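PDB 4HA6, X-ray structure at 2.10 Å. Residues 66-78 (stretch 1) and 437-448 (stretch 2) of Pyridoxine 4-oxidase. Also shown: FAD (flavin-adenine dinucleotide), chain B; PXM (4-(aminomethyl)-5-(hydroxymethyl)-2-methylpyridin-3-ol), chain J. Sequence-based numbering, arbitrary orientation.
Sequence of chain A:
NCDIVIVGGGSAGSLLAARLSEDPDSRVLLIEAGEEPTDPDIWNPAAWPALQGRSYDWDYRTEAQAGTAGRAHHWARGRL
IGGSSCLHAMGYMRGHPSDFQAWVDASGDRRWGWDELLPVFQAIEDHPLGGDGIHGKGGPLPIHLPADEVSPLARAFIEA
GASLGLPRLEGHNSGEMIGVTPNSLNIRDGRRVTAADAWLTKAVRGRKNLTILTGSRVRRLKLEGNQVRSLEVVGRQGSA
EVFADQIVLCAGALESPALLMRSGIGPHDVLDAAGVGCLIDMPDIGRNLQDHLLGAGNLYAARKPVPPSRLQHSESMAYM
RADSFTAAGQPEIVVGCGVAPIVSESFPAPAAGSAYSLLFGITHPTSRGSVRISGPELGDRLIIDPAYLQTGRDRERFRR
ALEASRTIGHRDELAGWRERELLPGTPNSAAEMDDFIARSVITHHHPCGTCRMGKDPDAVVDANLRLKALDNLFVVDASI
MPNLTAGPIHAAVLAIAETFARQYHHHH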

# COMPACT_ATOMS: atom_id res chain seq x y z
N ALA A 66 -11.58 -11.39 -15.41
CA ALA A 66 -11.36 -12.35 -16.49
C ALA A 66 -9.95 -12.94 -16.45
O ALA A 66 -9.73 -14.12 -16.80
CB ALA A 66 -11.62 -11.69 -17.84
N GLY A 67 -8.99 -12.13 -16.02
CA GLY A 67 -7.60 -12.58 -15.94
C GLY A 67 -7.31 -13.41 -14.70
O GLY A 67 -6.22 -14.00 -14.60
N THR A 68 -8.24 -13.46 -13.74
CA THR A 68 -8.05 -14.34 -12.58
C THR A 68 -9.21 -15.32 -12.47
O THR A 68 -9.86 -15.40 -11.42
CB THR A 68 -7.87 -13.57 -11.24
OG1 THR A 68 -9.14 -13.06 -10.81
CG2 THR A 68 -6.88 -12.43 -11.39
N ALA A 69 -9.45 -16.05 -13.56
CA ALA A 69 -10.47 -17.10 -13.63
C ALA A 69 -11.86 -16.59 -13.26
O ALA A 69 -12.65 -17.33 -12.67
CB ALA A 69 -10.07 -18.28 -12.74
N GLY A 70 -12.15 -15.35 -13.61
CA GLY A 70 -13.45 -14.76 -13.29
C GLY A 70 -13.69 -14.49 -11.81
O GLY A 70 -14.82 -14.14 -11.43
N ARG A 71 -12.66 -14.62 -10.98
CA ARG A 71 -12.80 -14.36 -9.54
C ARG A 71 -12.94 -12.87 -9.23
O ARG A 71 -12.27 -12.02 -9.84
CB ARG A 71 -11.62 -14.96 -8.76
CG ARG A 71 -11.45 -16.47 -8.96
CD ARG A 71 -10.06 -16.98 -8.56
NE ARG A 71 -9.69 -16.53 -7.22
CZ ARG A 71 -8.53 -15.94 -6.92
NH1 ARG A 71 -7.62 -15.75 -7.87
NH2 ARG A 71 -8.28 -15.55 -5.68
N ALA A 72 -13.84 -12.56 -8.30
CA ALA A 72 -13.96 -11.22 -7.73
C ALA A 72 -13.13 -11.22 -6.46
O ALA A 72 -12.97 -12.26 -5.82
CB ALA A 72 -15.42 -10.90 -7.42
N HIS A 73 -12.60 -10.07 -6.08
CA HIS A 73 -11.65 -10.04 -4.99
C HIS A 73 -12.12 -9.12 -3.86
O HIS A 73 -12.82 -8.14 -4.11
CB HIS A 73 -10.30 -9.54 -5.51
CG HIS A 73 -9.68 -10.43 -6.54
ND1 HIS A 73 -8.59 -11.23 -6.27
CD2 HIS A 73 -10.00 -10.65 -7.84
CE1 HIS A 73 -8.27 -11.91 -7.36
NE2 HIS A 73 -9.10 -11.57 -8.33
N HIS A 74 -11.73 -9.44 -2.64
CA HIS A 74 -12.07 -8.59 -1.51
C HIS A 74 -10.90 -7.68 -1.18
O HIS A 74 -9.78 -8.15 -1.05
CB HIS A 74 -12.47 -9.44 -0.30
CG HIS A 74 -13.91 -9.85 -0.31
ND1 HIS A 74 -14.85 -9.29 0.53
CD2 HIS A 74 -14.57 -10.76 -1.07
CE1 HIS A 74 -16.03 -9.84 0.29
NE2 HIS A 74 -15.89 -10.73 -0.68
N TRP A 75 -11.16 -6.38 -1.07
CA TRP A 75 -10.11 -5.40 -0.77
C TRP A 75 -10.30 -4.76 0.61
O TRP A 75 -11.08 -3.82 0.77
CB TRP A 75 -10.08 -4.30 -1.83
CG TRP A 75 -9.34 -4.69 -3.11
CD1 TRP A 75 -8.97 -5.95 -3.51
CD2 TRP A 75 -8.86 -3.79 -4.14
NE1 TRP A 75 -8.30 -5.89 -4.72
CE2 TRP A 75 -8.23 -4.58 -5.12
CE3 TRP A 75 -8.92 -2.40 -4.31
CZ2 TRP A 75 -7.65 -4.02 -6.28
CZ3 TRP A 75 -8.35 -1.85 -5.46
CH2 TRP A 75 -7.72 -2.66 -6.42
N ALA A 76 -9.58 -5.28 1.60
CA ALA A 76 -9.62 -4.74 2.96
C ALA A 76 -9.05 -3.33 2.99
O ALA A 76 -8.02 -3.08 2.38
CB ALA A 76 -8.85 -5.65 3.93
N ARG A 77 -9.70 -2.41 3.70
CA ARG A 77 -9.18 -1.06 3.85
C ARG A 77 -9.48 -0.51 5.25
O ARG A 77 -10.58 -0.70 5.78
CB ARG A 77 -9.76 -0.13 2.79
CG ARG A 77 -9.16 -0.29 1.38
CD ARG A 77 -7.72 0.25 1.31
NE ARG A 77 -6.72 -0.81 1.19
CZ ARG A 77 -5.41 -0.58 1.13
NH1 ARG A 77 -4.94 0.66 1.18
NH2 ARG A 77 -4.56 -1.60 1.00
N GLY A 78 -8.51 0.18 5.85
CA GLY A 78 -8.71 0.77 7.16
C GLY A 78 -9.77 1.87 7.20
O GLY A 78 -9.74 2.79 6.37
N ILE A 437 -2.11 -20.05 -11.76
CA ILE A 437 -1.79 -18.70 -11.29
C ILE A 437 -3.07 -17.85 -11.18
O ILE A 437 -3.30 -17.19 -10.16
CB ILE A 437 -0.74 -18.03 -12.20
CG1 ILE A 437 0.61 -18.75 -12.05
CG2 ILE A 437 -0.59 -16.55 -11.88
CD1 ILE A 437 1.63 -18.38 -13.15
N ALA A 438 -3.92 -17.90 -12.21
CA ALA A 438 -5.18 -17.14 -12.24
C ALA A 438 -6.12 -17.53 -11.09
O ALA A 438 -6.86 -16.70 -10.56
CB ALA A 438 -5.87 -17.35 -13.60
N ARG A 439 -6.08 -18.81 -10.71
CA ARG A 439 -6.92 -19.32 -9.64
C ARG A 439 -6.34 -18.97 -8.27
O ARG A 439 -7.09 -18.86 -7.28
CB ARG A 439 -7.08 -20.84 -9.77
CG ARG A 439 -8.20 -21.29 -10.74
CD ARG A 439 -7.95 -22.69 -11.33
NE ARG A 439 -7.53 -23.68 -10.33
CZ ARG A 439 -6.55 -24.57 -10.51
NH1 ARG A 439 -5.87 -24.63 -11.65
NH2 ARG A 439 -6.24 -25.42 -9.54
N SER A 440 -5.02 -18.79 -8.21
CA SER A 440 -4.32 -18.65 -6.92
C SER A 440 -4.02 -17.21 -6.48
O SER A 440 -3.87 -16.93 -5.27
CB SER A 440 -3.01 -19.45 -6.95
OG SER A 440 -2.07 -18.83 -7.81
N VAL A 441 -3.90 -16.28 -7.43
CA VAL A 441 -3.50 -14.92 -7.07
C VAL A 441 -4.51 -14.22 -6.14
O VAL A 441 -5.73 -14.34 -6.32
CB VAL A 441 -3.19 -14.02 -8.30
CG1 VAL A 441 -1.88 -14.46 -9.00
CG2 VAL A 441 -4.36 -14.01 -9.29
N ILE A 442 -4.00 -13.49 -5.16
CA ILE A 442 -4.82 -12.62 -4.32
C ILE A 442 -4.17 -11.24 -4.27
O ILE A 442 -3.01 -11.11 -4.66
CB ILE A 442 -4.92 -13.17 -2.88
CG1 ILE A 442 -3.52 -13.43 -2.31
CG2 ILE A 442 -5.75 -14.46 -2.84
CD1 ILE A 442 -3.55 -14.08 -0.94
N THR A 443 -4.90 -10.22 -3.80
CA THR A 443 -4.32 -8.88 -3.68
C THR A 443 -3.22 -8.81 -2.61
O THR A 443 -3.32 -9.43 -1.54
CB THR A 443 -5.40 -7.79 -3.38
OG1 THR A 443 -4.75 -6.52 -3.17
CG2 THR A 443 -6.22 -8.12 -2.16
N HIS A 444 -2.17 -8.04 -2.91
CA HIS A 444 -1.08 -7.83 -1.96
C HIS A 444 -1.38 -6.60 -1.10
O HIS A 444 -0.57 -6.25 -0.24
CB HIS A 444 0.23 -7.65 -2.74
CG HIS A 444 1.49 -7.82 -1.93
ND1 HIS A 444 1.53 -7.69 -0.56
CD2 HIS A 444 2.76 -8.09 -2.33
CE1 HIS A 444 2.78 -7.87 -0.14
NE2 HIS A 444 3.53 -8.12 -1.19
N HIS A 445 -2.52 -5.95 -1.36
CA HIS A 445 -3.03 -4.83 -0.66
C HIS A 445 -2.39 -3.51 -0.93
O HIS A 445 -2.28 -2.73 -0.04
CB HIS A 445 -3.05 -5.06 0.85
CG HIS A 445 -3.85 -6.20 1.26
ND1 HIS A 445 -3.34 -7.35 1.53
CD2 HIS A 445 -5.19 -6.37 1.30
CE1 HIS A 445 -4.27 -8.18 1.78
NE2 HIS A 445 -5.39 -7.59 1.64
N HIS A 446 -1.97 -3.24 -2.14
CA HIS A 446 -1.27 -2.01 -2.49
C HIS A 446 -1.95 -1.19 -3.59
O HIS A 446 -1.28 -0.83 -4.56
CB HIS A 446 0.16 -2.35 -2.95
CG HIS A 446 0.92 -3.21 -1.98
ND1 HIS A 446 1.87 -4.12 -2.38
CD2 HIS A 446 0.86 -3.29 -0.63
CE1 HIS A 446 2.36 -4.74 -1.32
NE2 HIS A 446 1.77 -4.24 -0.25
N PRO A 447 -3.26 -0.89 -3.44
CA PRO A 447 -3.92 -0.09 -4.48
C PRO A 447 -3.36 1.33 -4.51
O PRO A 447 -3.04 1.86 -3.44
CB PRO A 447 -5.38 -0.06 -4.03
CG PRO A 447 -5.34 -0.22 -2.55
CD PRO A 447 -4.16 -1.15 -2.30
N CYS A 448 -3.23 1.90 -5.71
CA CYS A 448 -2.63 3.22 -5.90
C CYS A 448 -2.87 3.72 -7.33
O CYS A 448 -3.34 2.96 -8.18
CB CYS A 448 -1.13 3.17 -5.61
SG CYS A 448 -0.11 2.33 -6.91
PA FAD B . -5.25 4.91 4.09
O1A FAD B . -4.13 4.65 5.10
O2A FAD B . -6.11 3.75 3.66
O5B FAD B . -6.18 6.08 4.72
C5B FAD B . -7.46 6.45 4.21
C4B FAD B . -8.21 7.02 5.40
O4B FAD B . -9.20 7.98 5.00
C3B FAD B . -8.94 5.93 6.16
O3B FAD B . -8.68 6.15 7.55
C2B FAD B . -10.42 6.15 5.83
O2B FAD B . -11.27 5.74 6.91
C1B FAD B . -10.48 7.65 5.57
N9A FAD B . -11.52 8.09 4.60
C8A FAD B . -11.83 7.51 3.42
N7A FAD B . -12.82 8.20 2.79
C5A FAD B . -13.16 9.25 3.58
C6A FAD B . -14.13 10.38 3.50
N6A FAD B . -14.96 10.53 2.42
N1A FAD B . -14.16 11.26 4.54
C2A FAD B . -13.33 11.13 5.61
N3A FAD B . -12.43 10.13 5.72
C4A FAD B . -12.30 9.18 4.76
N1 FAD B . 1.93 -1.57 3.07
C2 FAD B . 3.21 -1.81 3.38
O2 FAD B . 4.08 -1.02 2.95
N3 FAD B . 3.60 -2.87 4.10
C4 FAD B . 2.72 -3.77 4.59
O4 FAD B . 3.10 -4.77 5.25
C4X FAD B . 1.29 -3.57 4.29
N5 FAD B . 0.34 -4.43 4.72
C5X FAD B . -0.97 -4.22 4.45
C6 FAD B . -1.94 -5.11 4.91
C7 FAD B . -3.29 -4.88 4.64
C7M FAD B . -4.33 -5.85 5.15
C8 FAD B . -3.70 -3.69 3.85
C8M FAD B . -5.16 -3.46 3.55
C9 FAD B . -2.74 -2.79 3.39
C9A FAD B . -1.39 -3.03 3.66
N10 FAD B . -0.41 -2.13 3.19
C10 FAD B . 0.94 -2.38 3.49
C1' FAD B . -0.80 -0.96 2.40
C2' FAD B . -0.72 0.34 3.18
O2' FAD B . -1.33 0.17 4.47
C3' FAD B . -1.48 1.39 2.37
O3' FAD B . -0.95 1.39 1.03
C4' FAD B . -1.34 2.77 2.98
O4' FAD B . -1.82 2.71 4.34
C5' FAD B . -2.11 3.82 2.18
O5' FAD B . -2.31 4.96 3.01
P FAD B . -3.22 6.18 2.49
O1P FAD B . -2.98 7.42 3.35
O2P FAD B . -3.11 6.28 0.99
O3P FAD B . -4.70 5.61 2.76
N1 PXM J . 1.50 -10.75 2.71
C2 PXM J . 0.49 -9.96 2.33
C2A PXM J . -0.79 -10.51 1.79
C3 PXM J . 0.70 -8.59 2.47
O3 PXM J . -0.31 -7.73 2.10
C4 PXM J . 1.91 -8.07 2.98
C5 PXM J . 2.94 -8.97 3.36
C5A PXM J . 4.29 -8.61 3.93
O5 PXM J . 4.80 -7.36 3.65
C6 PXM J . 2.67 -10.34 3.20
C4A PXM J . 2.01 -6.57 3.08
N4 PXM J . 1.62 -5.88 1.88
O HOH W 1 -7.64 -10.96 -3.48
O HOH W 2 -8.47 -8.12 1.11

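Three residues cover the most surface in this contact: Arg-71 and Arg-77 from the first stretch and Pro-447 from the second, each with close to 70 Å² covered by the other stretch, in an interface of 654 Å² summed over both sides.

Arg-71 meets the place where the helix of stretch 2 ends and the chain turns into a strand. Its CA-to-CB bond points toward that stretch, and with chi1 at -58° (m), chi2 at 162° (t) and chi3 at 51° (p) the side chain brings its guanidinium to backbone carbonyls there. Arg-71 NH1 donates to Val-441 O at 2.8 Å and to Ala-438 O at 3.0 Å, and Arg-71 NH2 donates to the same Val-441 O at 2.9 Å. Both acceptors lie near the guanidinium plane, where its N-H bonds point. Arg-439 O is different: it sits over one face, 3.2 Å from Arg-71 NH1, at an angle too poor for a hydrogen bond. Arginine suits this site because a single planar group offers several donors to oxygens spread around its edge.

The type I' turn from Thr-68 to Arg-71, closed by Arg-71 N donating to Thr-68 O at 2.9 Å, packs beside the same helix. Ala-438 is small enough for close backbone approach: its CB lies 3.5 Å from Gly-67 O, and the CA atoms of Thr-68 and Ala-438 are 4.0 Å apart. Thr-68 CG2 also reaches Val-441 CG2 at 3.6 Å.

Arg-77 works at the other end. Its CB bond points sideways, but the side chain's end comes nearer, and Arg-77 NH2 lies 2.7 Å from His-445 O. This hydrogen bond is weak, its N-H...O angle being 121°. Pro-447 CD lies over one guanidinium face, 3.4 Å from Arg-77 NH2, while Arg-77 NE donates to Ala-76 O at 2.9 Å, a bond within stretch 1.

Pro-447, directed toward stretch 1, also packs against Trp-75: its CB is 3.8 Å from Trp-75 CZ3. The compact pyrrolidine ring thus contacts both neighbours with apolar carbons. The indole also meets Thr-443, with Trp-75 NE1 3.7 Å from Thr-443 CB.

Water completes the contact between these ends. Water 1 joins His-73 ND1, at 3.0 Å, to Thr-443 N, from which it accepts at 2.9 Å. Water 2 donates to His-74 O at 2.5 Å, accepts from Ala-76 N at 3.1 Å and lies 3.2 Å from His-445 NE2, bridging the stretches through a second histidine.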